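Local coordinates for insecticidal crystal protein Cry7Cal (Bacillus thuringiensis, PDB 5ZI1), which is an insecticidal three-domain delta-endotoxin active against locusts, thought to bind receptors in the insect gut and to form membrane pores, at residues 55-67 against 137-149. Residues are numbered along the deposited sequence; the frame is centred on the assembly and turned at random.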
ATOM      1  N   LEU A  55      13.231 -13.328 -11.659  1.00 54.61           N
ATOM      2  CA  LEU A  55      12.536 -12.265 -10.930  1.00 50.29           C
ATOM      3  C   LEU A  55      13.408 -11.695  -9.821  1.00 49.40           C
ATOM      4  O   LEU A  55      13.424 -10.478  -9.599  1.00 49.55           O
ATOM      5  CB  LEU A  55      11.213 -12.781 -10.360  1.00 48.56           C
ATOM      6  CG  LEU A  55      10.254 -11.687  -9.875  1.00 47.87           C
ATOM      7  CD1 LEU A  55       9.804 -10.825 -11.046  1.00 51.68           C
ATOM      8  CD2 LEU A  55       9.045 -12.269  -9.166  1.00 45.09           C
ATOM      9  N   TRP A  56      14.159 -12.548  -9.124  1.00 48.71           N
ATOM     10  CA  TRP A  56      15.000 -12.034  -8.046  1.00 53.37           C
ATOM     11  C   TRP A  56      16.160 -11.212  -8.590  1.00 54.38           C
ATOM     12  O   TRP A  56      16.608 -10.265  -7.933  1.00 55.63           O
ATOM     13  CB  TRP A  56      15.520 -13.173  -7.180  1.00 45.32           C
ATOM     14  CG  TRP A  56      14.452 -14.070  -6.617  1.00 50.68           C
ATOM     15  CD1 TRP A  56      13.915 -15.170  -7.215  1.00 52.76           C
ATOM     16  CD2 TRP A  56      13.806 -13.956  -5.334  1.00 46.23           C
ATOM     17  NE1 TRP A  56      12.969 -15.743  -6.398  1.00 46.44           N
ATOM     18  CE2 TRP A  56      12.887 -15.020  -5.236  1.00 48.38           C
ATOM     19  CE3 TRP A  56      13.924 -13.064  -4.260  1.00 46.82           C
ATOM     20  CZ2 TRP A  56      12.096 -15.233  -4.089  1.00 48.92           C
ATOM     21  CZ3 TRP A  56      13.122 -13.276  -3.113  1.00 47.94           C
ATOM     22  CH2 TRP A  56      12.229 -14.350  -3.046  1.00 42.37           C
ATOM     23  N   GLU A  57      16.660 -11.553  -9.780  1.00 55.17           N
ATOM     24  CA  GLU A  57      17.630 -10.677 -10.433  1.00 54.29           C
ATOM     25  C   GLU A  57      17.014  -9.315 -10.730  1.00 53.54           C
ATOM     26  O   GLU A  57      17.640  -8.276 -10.484  1.00 55.49           O
ATOM     27  CB  GLU A  57      18.148 -11.316 -11.720  1.00 58.70           C
ATOM     28  CG  GLU A  57      18.985 -12.581 -11.544  1.00 62.04           C
ATOM     29  CD  GLU A  57      19.190 -13.327 -12.872  1.00 73.22           C
ATOM     30  OE1 GLU A  57      18.544 -12.955 -13.883  1.00 70.80           O
ATOM     31  OE2 GLU A  57      19.999 -14.282 -12.907  1.00 77.89           O
ATOM     32  N   SER A  58      15.784  -9.297 -11.249  1.00 52.19           N
ATOM     33  CA  SER A  58      15.115  -8.029 -11.519  1.00 53.20           C
ATOM     34  C   SER A  58      14.896  -7.225 -10.245  1.00 55.23           C
ATOM     35  O   SER A  58      15.020  -5.994 -10.263  1.00 55.63           O
ATOM     36  CB  SER A  58      13.777  -8.273 -12.211  1.00 55.86           C
ATOM     37  OG  SER A  58      13.928  -9.127 -13.325  1.00 62.74           O
ATOM     38  N   PHE A  59      14.524  -7.895  -9.141  1.00 52.51           N
ATOM     39  CA  PHE A  59      14.428  -7.217  -7.851  1.00 46.05           C
ATOM     40  C   PHE A  59      15.712  -6.463  -7.548  1.00 49.53           C
ATOM     41  O   PHE A  59      15.690  -5.273  -7.220  1.00 54.09           O
ATOM     42  CB  PHE A  59      14.152  -8.217  -6.715  1.00 47.12           C
ATOM     43  CG  PHE A  59      12.740  -8.713  -6.635  1.00 44.24           C
ATOM     44  CD1 PHE A  59      11.684  -8.016  -7.220  1.00 48.84           C
ATOM     45  CD2 PHE A  59      12.464  -9.886  -5.961  1.00 46.59           C
ATOM     46  CE1 PHE A  59      10.380  -8.491  -7.126  1.00 44.64           C
ATOM     47  CE2 PHE A  59      11.168 -10.373  -5.867  1.00 49.90           C
ATOM     48  CZ  PHE A  59      10.121  -9.673  -6.451  1.00 46.84           C
ATOM     49  N   MET A  60      16.847  -7.152  -7.631  1.00 48.58           N
ATOM     50  CA  MET A  60      18.120  -6.502  -7.346  1.00 52.59           C
ATOM     51  C   MET A  60      18.430  -5.395  -8.352  1.00 51.20           C
ATOM     52  O   MET A  60      18.841  -4.297  -7.959  1.00 51.92           O
ATOM     53  CB  MET A  60      19.235  -7.547  -7.316  1.00 50.51           C
ATOM     54  CG  MET A  60      19.123  -8.474  -6.114  1.00 50.56           C
ATOM     55  SD  MET A  60      20.471  -9.655  -5.950  1.00 58.91           S
ATOM     56  CE  MET A  60      19.824 -11.051  -6.855  1.00 51.30           C
ATOM     57  N   ASN A  61      18.227  -5.650  -9.648  1.00 53.20           N
ATOM     58  CA  ASN A  61      18.578  -4.651 -10.669  1.00 53.95           C
ATOM     59  C   ASN A  61      17.752  -3.385 -10.518  1.00 50.55           C
ATOM     60  O   ASN A  61      18.296  -2.278 -10.506  1.00 53.55           O
ATOM     61  CB  ASN A  61      18.407  -5.225 -12.073  1.00 49.81           C
ATOM     62  CG  ASN A  61      19.481  -6.242 -12.422  1.00 58.85           C
ATOM     63  OD1 ASN A  61      20.621  -6.159 -11.943  1.00 60.66           O
ATOM     64  ND2 ASN A  61      19.120  -7.219 -13.251  1.00 55.70           N
ATOM     65  N   GLU A  62      16.436  -3.526 -10.367  1.00 53.28           N
ATOM     66  CA  GLU A  62      15.578  -2.357 -10.182  1.00 52.16           C
ATOM     67  C   GLU A  62      15.985  -1.542  -8.951  1.00 55.23           C
ATOM     68  O   GLU A  62      16.092  -0.310  -9.018  1.00 54.40           O
ATOM     69  CB  GLU A  62      14.118  -2.798 -10.076  1.00 51.99           C
ATOM     70  CG  GLU A  62      13.138  -1.649 -10.054  1.00 56.96           C
ATOM     71  CD  GLU A  62      13.223  -0.815 -11.317  1.00 69.39           C
ATOM     72  OE1 GLU A  62      13.397  -1.414 -12.407  1.00 67.55           O
ATOM     73  OE2 GLU A  62      13.128   0.432 -11.217  1.00 71.21           O
ATOM     74  N   VAL A  63      16.228  -2.206  -7.813  1.00 48.25           N
ATOM     75  CA  VAL A  63      16.529  -1.442  -6.605  1.00 51.61           C
ATOM     76  C   VAL A  63      17.900  -0.781  -6.706  1.00 47.59           C
ATOM     77  O   VAL A  63      18.066   0.384  -6.326  1.00 51.61           O
ATOM     78  CB  VAL A  63      16.413  -2.309  -5.334  1.00 53.05           C
ATOM     79  CG1 VAL A  63      16.646  -1.441  -4.114  1.00 42.60           C
ATOM     80  CG2 VAL A  63      15.045  -2.941  -5.252  1.00 50.97           C
ATOM     81  N   GLU A  64      18.904  -1.500  -7.208  1.00 51.40           N
ATOM     82  CA  GLU A  64      20.178  -0.848  -7.534  1.00 57.02           C
ATOM     83  C   GLU A  64      19.963   0.446  -8.321  1.00 54.56           C
ATOM     84  O   GLU A  64      20.538   1.491  -7.992  1.00 57.41           O
ATOM     85  CB  GLU A  64      21.078  -1.794  -8.333  1.00 56.03           C
ATOM     86  CG  GLU A  64      21.674  -2.940  -7.564  1.00 53.85           C
ATOM     87  CD  GLU A  64      22.213  -4.002  -8.493  1.00 59.05           C
ATOM     88  OE1 GLU A  64      23.131  -4.737  -8.087  1.00 60.60           O
ATOM     89  OE2 GLU A  64      21.729  -4.093  -9.645  1.00 61.47           O
ATOM     90  N   ALA A  65      19.123   0.396  -9.361  1.00 49.94           N
ATOM     91  CA  ALA A  65      18.889   1.581 -10.186  1.00 53.63           C
ATOM     92  C   ALA A  65      18.203   2.683  -9.393  1.00 55.69           C
ATOM     93  O   ALA A  65      18.544   3.861  -9.538  1.00 58.87           O
ATOM     94  CB  ALA A  65      18.046   1.223 -11.417  1.00 45.42           C
ATOM     95  N   LEU A  66      17.225   2.319  -8.561  1.00 55.18           N
ATOM     96  CA  LEU A  66      16.451   3.317  -7.828  1.00 51.29           C
ATOM     97  C   LEU A  66      17.316   4.096  -6.850  1.00 51.06           C
ATOM     98  O   LEU A  66      17.168   5.317  -6.721  1.00 47.43           O
ATOM     99  CB  LEU A  66      15.310   2.641  -7.075  1.00 53.76           C
ATOM    100  CG  LEU A  66      14.150   2.052  -7.862  1.00 57.70           C
ATOM    101  CD1 LEU A  66      13.169   1.463  -6.858  1.00 49.99           C
ATOM    102  CD2 LEU A  66      13.490   3.106  -8.745  1.00 48.05           C
ATOM    103  N   ILE A  67      18.204   3.408  -6.126  1.00 57.16           N
ATOM    104  CA  ILE A  67      18.999   4.048  -5.078  1.00 55.70           C
ATOM    105  C   ILE A  67      20.442   4.264  -5.491  1.00 57.99           C
ATOM    106  O   ILE A  67      21.254   4.686  -4.659  1.00 64.70           O
ATOM    107  CB  ILE A  67      18.960   3.258  -3.769  1.00 57.00           C
ATOM    108  CG1 ILE A  67      19.703   1.930  -3.919  1.00 56.52           C
ATOM    109  CG2 ILE A  67      17.573   3.029  -3.391  1.00 58.56           C
ATOM    110  CD1 ILE A  67      19.810   1.177  -2.606  1.00 57.87           C
ATOM    111  N   GLU A 137      22.524  -3.623   2.155  1.00 53.72           N
ATOM    112  CA  GLU A 137      21.172  -3.845   2.656  1.00 52.44           C
ATOM    113  C   GLU A 137      20.141  -3.090   1.829  1.00 48.29           C
ATOM    114  O   GLU A 137      19.034  -3.589   1.601  1.00 49.03           O
ATOM    115  CB  GLU A 137      21.079  -3.435   4.125  1.00 48.24           C
ATOM    116  CG  GLU A 137      22.084  -4.119   5.018  1.00 54.09           C
ATOM    117  CD  GLU A 137      23.362  -3.320   5.185  1.00 57.03           C
ATOM    118  OE1 GLU A 137      23.868  -2.736   4.188  1.00 55.39           O
ATOM    119  OE2 GLU A 137      23.848  -3.264   6.334  1.00 59.85           O
ATOM    120  N   GLY A 138      20.480  -1.888   1.384  1.00 53.22           N
ATOM    121  CA  GLY A 138      19.634  -1.117   0.498  1.00 52.18           C
ATOM    122  C   GLY A 138      19.274  -1.833  -0.794  1.00 51.53           C
ATOM    123  O   GLY A 138      18.115  -2.189  -1.023  1.00 49.97           O
ATOM    124  N   PRO A 139      20.249  -2.053  -1.681  1.00 59.07           N
ATOM    125  CA  PRO A 139      19.899  -2.639  -2.988  1.00 55.92           C
ATOM    126  C   PRO A 139      19.299  -4.033  -2.883  1.00 50.11           C
ATOM    127  O   PRO A 139      18.643  -4.478  -3.830  1.00 50.61           O
ATOM    128  CB  PRO A 139      21.237  -2.640  -3.745  1.00 52.92           C
ATOM    129  CG  PRO A 139      22.269  -2.571  -2.684  1.00 54.07           C
ATOM    130  CD  PRO A 139      21.684  -1.734  -1.592  1.00 53.60           C
ATOM    131  N   LEU A 140      19.478  -4.715  -1.757  1.00 48.99           N
ATOM    132  CA  LEU A 140      18.935  -6.046  -1.509  1.00 49.17           C
ATOM    133  C   LEU A 140      17.568  -6.027  -0.839  1.00 48.07           C
ATOM    134  O   LEU A 140      17.058  -7.096  -0.489  1.00 49.28           O
ATOM    135  CB  LEU A 140      19.882  -6.853  -0.605  1.00 52.73           C
ATOM    136  CG  LEU A 140      21.188  -7.358  -1.191  1.00 52.93           C
ATOM    137  CD1 LEU A 140      22.041  -8.047  -0.107  1.00 48.12           C
ATOM    138  CD2 LEU A 140      20.890  -8.291  -2.341  1.00 46.19           C
ATOM    139  N   LEU A 141      16.969  -4.853  -0.638  1.00 50.37           N
ATOM    140  CA  LEU A 141      15.816  -4.759   0.254  1.00 46.25           C
ATOM    141  C   LEU A 141      14.630  -5.584  -0.245  1.00 48.96           C
ATOM    142  O   LEU A 141      13.996  -6.299   0.543  1.00 45.26           O
ATOM    143  CB  LEU A 141      15.420  -3.297   0.443  1.00 41.56           C
ATOM    144  CG  LEU A 141      14.316  -3.061   1.471  1.00 47.21           C
ATOM    145  CD1 LEU A 141      14.649  -3.777   2.819  1.00 48.49           C
ATOM    146  CD2 LEU A 141      14.132  -1.566   1.668  1.00 42.81           C
ATOM    147  N   THR A 142      14.324  -5.526  -1.548  1.00 41.85           N
ATOM    148  CA  THR A 142      13.157  -6.258  -2.040  1.00 43.72           C
ATOM    149  C   THR A 142      13.371  -7.762  -1.939  1.00 41.98           C
ATOM    150  O   THR A 142      12.452  -8.506  -1.572  1.00 43.13           O
ATOM    151  CB  THR A 142      12.826  -5.855  -3.486  1.00 43.54           C
ATOM    152  OG1 THR A 142      12.387  -4.499  -3.517  1.00 45.25           O
ATOM    153  CG2 THR A 142      11.714  -6.700  -4.019  1.00 37.29           C
ATOM    154  N   VAL A 143      14.581  -8.227  -2.242  1.00 43.39           N
ATOM    155  CA  VAL A 143      14.906  -9.634  -2.001  1.00 48.11           C
ATOM    156  C   VAL A 143      14.650  -9.991  -0.544  1.00 44.70           C
ATOM    157  O   VAL A 143      14.069 -11.038  -0.234  1.00 42.59           O
ATOM    158  CB  VAL A 143      16.365  -9.930  -2.404  1.00 47.53           C
ATOM    159  CG1 VAL A 143      16.760 -11.356  -2.009  1.00 44.32           C
ATOM    160  CG2 VAL A 143      16.558  -9.707  -3.913  1.00 45.34           C
ATOM    161  N   TYR A 144      15.071  -9.119   0.371  1.00 48.44           N
ATOM    162  CA  TYR A 144      14.904  -9.393   1.793  1.00 47.19           C
ATOM    163  C   TYR A 144      13.427  -9.459   2.157  1.00 47.51           C
ATOM    164  O   TYR A 144      12.960 -10.447   2.740  1.00 52.29           O
ATOM    165  CB  TYR A 144      15.618  -8.313   2.596  1.00 44.37           C
ATOM    166  CG  TYR A 144      15.537  -8.484   4.085  1.00 51.14           C
ATOM    167  CD1 TYR A 144      14.468  -7.978   4.802  1.00 48.94           C
ATOM    168  CD2 TYR A 144      16.554  -9.126   4.788  1.00 48.00           C
ATOM    169  CE1 TYR A 144      14.389  -8.121   6.174  1.00 46.19           C
ATOM    170  CE2 TYR A 144      16.488  -9.273   6.154  1.00 48.76           C
ATOM    171  CZ  TYR A 144      15.403  -8.765   6.844  1.00 51.39           C
ATOM    172  OH  TYR A 144      15.337  -8.895   8.208  1.00 47.20           O
ATOM    173  N   ALA A 145      12.670  -8.424   1.786  1.00 50.25           N
ATOM    174  CA  ALA A 145      11.241  -8.384   2.075  1.00 44.99           C
ATOM    175  C   ALA A 145      10.525  -9.623   1.560  1.00 42.62           C
ATOM    176  O   ALA A 145       9.755 -10.253   2.297  1.00 43.30           O
ATOM    177  CB  ALA A 145      10.626  -7.123   1.485  1.00 34.74           C
ATOM    178  N   GLN A 146      10.786 -10.010   0.308  1.00 41.64           N
ATOM    179  CA  GLN A 146      10.020 -11.108  -0.280  1.00 44.81           C
ATOM    180  C   GLN A 146      10.379 -12.448   0.356  1.00 45.25           C
ATOM    181  O   GLN A 146       9.502 -13.299   0.560  1.00 48.20           O
ATOM    182  CB  GLN A 146      10.233 -11.154  -1.795  1.00 43.81           C
ATOM    183  CG  GLN A 146       9.742  -9.923  -2.505  1.00 39.19           C
ATOM    184  CD  GLN A 146       8.227  -9.885  -2.681  1.00 45.97           C
ATOM    185  OE1 GLN A 146       7.557 -10.913  -2.645  1.00 45.82           O
ATOM    186  NE2 GLN A 146       7.686  -8.685  -2.893  1.00 45.14           N
ATOM    187  N   ALA A 147      11.662 -12.664   0.655  1.00 41.67           N
ATOM    188  CA  ALA A 147      12.063 -13.887   1.339  1.00 40.07           C
ATOM    189  C   ALA A 147      11.583 -13.871   2.780  1.00 42.52           C
ATOM    190  O   ALA A 147      11.111 -14.889   3.302  1.00 38.54           O
ATOM    191  CB  ALA A 147      13.580 -14.045   1.283  1.00 41.91           C
ATOM    192  N   ALA A 148      11.701 -12.716   3.437  1.00 42.47           N
ATOM    193  CA  ALA A 148      11.133 -12.560   4.764  1.00 40.76           C
ATOM    194  C   ALA A 148       9.681 -12.998   4.759  1.00 45.63           C
ATOM    195  O   ALA A 148       9.230 -13.756   5.633  1.00 47.72           O
ATOM    196  CB  ALA A 148      11.260 -11.102   5.208  1.00 41.32           C
ATOM    197  N   ASN A 149       8.940 -12.548   3.748  1.00 45.92           N
ATOM    198  CA  ASN A 149       7.533 -12.886   3.658  1.00 42.36           C
ATOM    199  C   ASN A 149       7.328 -14.392   3.596  1.00 44.04           C
ATOM    200  O   ASN A 149       6.471 -14.946   4.297  1.00 42.79           O
ATOM    201  CB  ASN A 149       6.923 -12.210   2.435  1.00 47.64           C
ATOM    202  CG  ASN A 149       5.475 -12.493   2.325  1.00 47.35           C
ATOM    203  OD1 ASN A 149       4.684 -12.071   3.176  1.00 44.39           O
ATOM    204  ND2 ASN A 149       5.108 -13.260   1.321  1.00 51.90           N
TER
HETATM  205  O   HOH W   1      16.296  -5.868  -3.876  1.00 46.36           O
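F59 and T142 meet at the heart of a helix-helix crossing in the alpha-helical bundle of the delta-endotoxin N-terminal domain, the part generally held to form pores in this family, and the pair illustrates how a methyl group can fit an aromatic face. T142 places CG2 opposite its own backbone N and lays it over the ring of F59, 3.6 Å from the centroid and 18° off the normal, a CH-pi contact; L55 O lies over the other face. The axes of 55-67 and 141-149 come within 8.6 Å and run obliquely antiparallel, their directions 138° apart.

Apolar contacts extend the seam both ways. V143 sends CG1 to CE3 of W56 at 4.0 Å and CG2 to CG of M60, whose SD runs beside CD2 of L140. Q146 CB approaches the W56 ring obliquely. At the type I turn G138-L141 that leads into helix 141-165, P139 CD meets I67 CD1 at 3.6 Å, and P139 CB packs across E64 CG; E64 OE1 accepts a hydrogen bond from I71 N.

Polar linkage is slight. The ring edge of W56 faces the carbonyl oxygen of V143, in the ring plane. T142 OG1 is buried without a partner, 3.5 Å from V63 CG2. One water donates to P139 O at 2.7 Å and weakly to F59 O, and accepts a weak, 3.3 Å bond from V143 N.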